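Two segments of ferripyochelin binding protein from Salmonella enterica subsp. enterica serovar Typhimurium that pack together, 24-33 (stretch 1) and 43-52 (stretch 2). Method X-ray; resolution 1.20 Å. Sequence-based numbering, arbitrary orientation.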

# COMPACT_ATOMS: atom_id res chain seq x y z
N ILE A 24 -5.02 -0.58 -12.71
CA ILE A 24 -4.08 0.52 -12.49
C ILE A 24 -4.62 1.73 -13.21
O ILE A 24 -4.66 1.77 -14.44
CB ILE A 24 -2.66 0.21 -12.97
CG1 ILE A 24 -2.16 -1.11 -12.38
CG2 ILE A 24 -1.72 1.35 -12.58
CD1 ILE A 24 -1.45 -2.03 -13.39
N ASP A 25 -5.06 2.73 -12.45
CA ASP A 25 -5.69 3.87 -13.09
C ASP A 25 -4.74 4.50 -14.10
O ASP A 25 -3.54 4.61 -13.87
CB ASP A 25 -6.06 4.94 -12.07
CG ASP A 25 -7.06 5.91 -12.65
OD1 ASP A 25 -8.25 5.52 -12.70
OD2 ASP A 25 -6.68 7.01 -13.11
N THR A 26 -5.29 4.97 -15.21
CA THR A 26 -4.47 5.58 -16.25
C THR A 26 -3.74 6.82 -15.75
O THR A 26 -2.77 7.22 -16.34
CB THR A 26 -5.30 5.96 -17.48
OG1 THR A 26 -6.33 6.87 -17.11
CG2 THR A 26 -5.92 4.73 -18.11
N SER A 27 -4.25 7.44 -14.69
CA SER A 27 -3.65 8.68 -14.17
C SER A 27 -2.54 8.40 -13.15
O SER A 27 -1.92 9.32 -12.65
CB SER A 27 -4.72 9.58 -13.54
OG SER A 27 -5.17 9.04 -12.31
N SER A 28 -2.32 7.14 -12.85
CA SER A 28 -1.34 6.75 -11.86
C SER A 28 -0.01 6.41 -12.50
O SER A 28 0.09 6.30 -13.72
CB SER A 28 -1.91 5.67 -10.96
OG SER A 28 -2.97 6.28 -10.22
N VAL A 29 1.03 6.29 -11.68
CA VAL A 29 2.39 6.17 -12.17
C VAL A 29 3.04 5.05 -11.37
O VAL A 29 3.18 5.15 -10.14
CB VAL A 29 3.18 7.49 -12.00
CG1 VAL A 29 4.62 7.32 -12.44
CG2 VAL A 29 2.49 8.65 -12.76
N VAL A 30 3.41 3.96 -12.06
CA VAL A 30 3.96 2.78 -11.41
C VAL A 30 5.29 2.45 -12.08
O VAL A 30 5.32 2.11 -13.25
CB VAL A 30 2.96 1.60 -11.50
CG1 VAL A 30 3.54 0.34 -10.84
CG2 VAL A 30 1.63 2.01 -10.88
N ILE A 31 6.37 2.58 -11.32
CA ILE A 31 7.72 2.55 -11.87
C ILE A 31 8.56 1.42 -11.30
O ILE A 31 8.63 1.23 -10.08
CB ILE A 31 8.45 3.88 -11.54
CG1 ILE A 31 7.74 5.07 -12.17
CG2 ILE A 31 9.92 3.83 -11.94
CD1 ILE A 31 8.08 6.40 -11.52
N GLY A 32 9.23 0.68 -12.17
CA GLY A 32 10.27 -0.21 -11.71
C GLY A 32 9.76 -1.53 -11.16
O GLY A 32 8.81 -2.12 -11.70
N ASP A 33 10.40 -1.97 -10.08
CA ASP A 33 10.14 -3.30 -9.55
C ASP A 33 8.96 -3.25 -8.58
O ASP A 33 9.14 -3.25 -7.34
CB ASP A 33 11.40 -3.86 -8.88
CG ASP A 33 11.29 -5.34 -8.56
OD1 ASP A 33 10.22 -5.95 -8.81
OD2 ASP A 33 12.29 -5.88 -8.04
N TRP A 43 -5.76 3.21 -7.47
CA TRP A 43 -6.77 4.22 -7.75
C TRP A 43 -6.12 5.49 -8.35
O TRP A 43 -4.90 5.53 -8.54
CB TRP A 43 -7.57 4.44 -6.44
CG TRP A 43 -8.37 3.19 -6.18
CD1 TRP A 43 -7.94 2.02 -5.60
CD2 TRP A 43 -9.71 2.95 -6.61
NE1 TRP A 43 -8.95 1.07 -5.63
CE2 TRP A 43 -10.05 1.63 -6.24
CE3 TRP A 43 -10.67 3.74 -7.26
CZ2 TRP A 43 -11.30 1.07 -6.51
CZ3 TRP A 43 -11.91 3.18 -7.53
CH2 TRP A 43 -12.21 1.87 -7.16
N PRO A 44 -6.93 6.52 -8.70
CA PRO A 44 -6.33 7.67 -9.40
C PRO A 44 -5.25 8.44 -8.65
O PRO A 44 -5.25 8.56 -7.41
CB PRO A 44 -7.54 8.58 -9.66
CG PRO A 44 -8.72 7.60 -9.77
CD PRO A 44 -8.40 6.55 -8.73
N LEU A 45 -4.33 8.99 -9.44
CA LEU A 45 -3.27 9.88 -8.97
C LEU A 45 -2.47 9.26 -7.82
O LEU A 45 -2.20 9.91 -6.81
CB LEU A 45 -3.83 11.27 -8.60
CG LEU A 45 -4.51 12.01 -9.77
CD1 LEU A 45 -4.92 13.42 -9.36
CD2 LEU A 45 -3.64 12.07 -11.03
N VAL A 46 -2.08 8.01 -8.01
CA VAL A 46 -1.17 7.32 -7.10
C VAL A 46 0.20 7.22 -7.75
O VAL A 46 0.29 7.00 -8.96
CB VAL A 46 -1.71 5.90 -6.81
CG1 VAL A 46 -0.68 5.03 -6.11
CG2 VAL A 46 -2.96 5.97 -5.96
N VAL A 47 1.26 7.35 -6.96
CA VAL A 47 2.61 7.01 -7.43
C VAL A 47 3.14 5.82 -6.65
O VAL A 47 3.10 5.83 -5.42
CB VAL A 47 3.61 8.17 -7.20
CG1 VAL A 47 4.97 7.81 -7.80
CG2 VAL A 47 3.09 9.47 -7.81
N ILE A 48 3.63 4.80 -7.36
CA ILE A 48 4.33 3.68 -6.72
C ILE A 48 5.68 3.59 -7.40
O ILE A 48 5.74 3.26 -8.58
CB ILE A 48 3.58 2.34 -6.85
CG1 ILE A 48 2.11 2.51 -6.44
CG2 ILE A 48 4.28 1.29 -5.99
CD1 ILE A 48 1.27 1.24 -6.53
N ARG A 49 6.75 3.92 -6.68
CA ARG A 49 8.06 4.04 -7.29
C ARG A 49 9.02 3.01 -6.69
O ARG A 49 9.54 3.20 -5.59
CB ARG A 49 8.58 5.48 -7.15
CG ARG A 49 9.89 5.74 -7.87
CD ARG A 49 10.08 7.19 -8.31
NE ARG A 49 10.10 8.18 -7.22
CZ ARG A 49 11.18 8.54 -6.52
NH1 ARG A 49 11.09 9.50 -5.59
NH2 ARG A 49 12.37 7.96 -6.74
N GLY A 50 9.18 1.90 -7.40
CA GLY A 50 10.05 0.82 -6.96
C GLY A 50 11.37 0.85 -7.70
O GLY A 50 11.74 -0.12 -8.36
N ASP A 51 12.08 1.96 -7.59
CA ASP A 51 13.33 2.09 -8.33
C ASP A 51 14.57 1.67 -7.55
O ASP A 51 15.24 0.72 -7.94
CB ASP A 51 13.49 3.52 -8.93
CG ASP A 51 13.22 4.66 -7.92
OD1 ASP A 51 13.11 4.45 -6.71
OD2 ASP A 51 13.15 5.80 -8.41
N VAL A 52 14.82 2.30 -6.42
CA VAL A 52 15.99 2.00 -5.60
C VAL A 52 15.75 0.80 -4.68
O VAL A 52 16.65 0.34 -4.00
CB VAL A 52 16.48 3.23 -4.81
CG1 VAL A 52 16.81 4.33 -5.77
CG2 VAL A 52 15.44 3.68 -3.80

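Parallel strands pair by a simple rule: one residue donates its N-H to, and accepts through its C=O from, two different residues of its neighbour, while the groups of the next residue point away from that neighbour. This pair of segments of ferripyochelin binding protein illustrates the rule, and also how side chains can extend the pairing into a loop.

The loop comes first. Asp25 begins a type I turn closed by Ser28 N to Asp25 O (3.0 Å), and its carboxylate braces the turn: Asp25 OD2 accepts from both Ser27 N (2.9 Å) and Ser27 OG (2.7 Å). With its proton committed to that carboxylate, Ser27 OG is free to accept from Leu45 N at 3.0 Å. Ser28 repeats the arrangement wholly across the contact, its OG donating to Trp43 O (2.7 Å) and accepting from Val46 N (2.9 Å, nearly linear at 170°). Two hydroxyls thus serve backbone groups of the opposing loop before strand pairing takes over.

At Val29 the regular ladder begins. Val29 N donates to Val46 O (2.9 Å) and Val29 O accepts from Ile48 N (2.8 Å), so the residue straddles its partner Val47, whose CA approaches Val29 O to 3.3 Å in a CA-H...O contact. Val30 makes no conventional hydrogen bond to stretch 2; its side chain and that of Ile48 share the face opposite the one carrying Val29, Val47, Ile31 and Arg49, and Val30 CG2 lies 4.4 Å from Ile48 CD1. Ile31 then straddles Arg49, with Ile31 N to Ile48 O at 2.9 Å and Gly50 N to Ile31 O at 2.8 Å, while Ile31 CD1 rests 3.9 Å from Arg49 CD.

Gly32 faces Gly50 where the chain turns. An ideal CB on Gly32 would lie 2.4 Å from Gly50 O, a clash. Asp33 N closes the ladder on that same Gly50 O, at 2.9 Å.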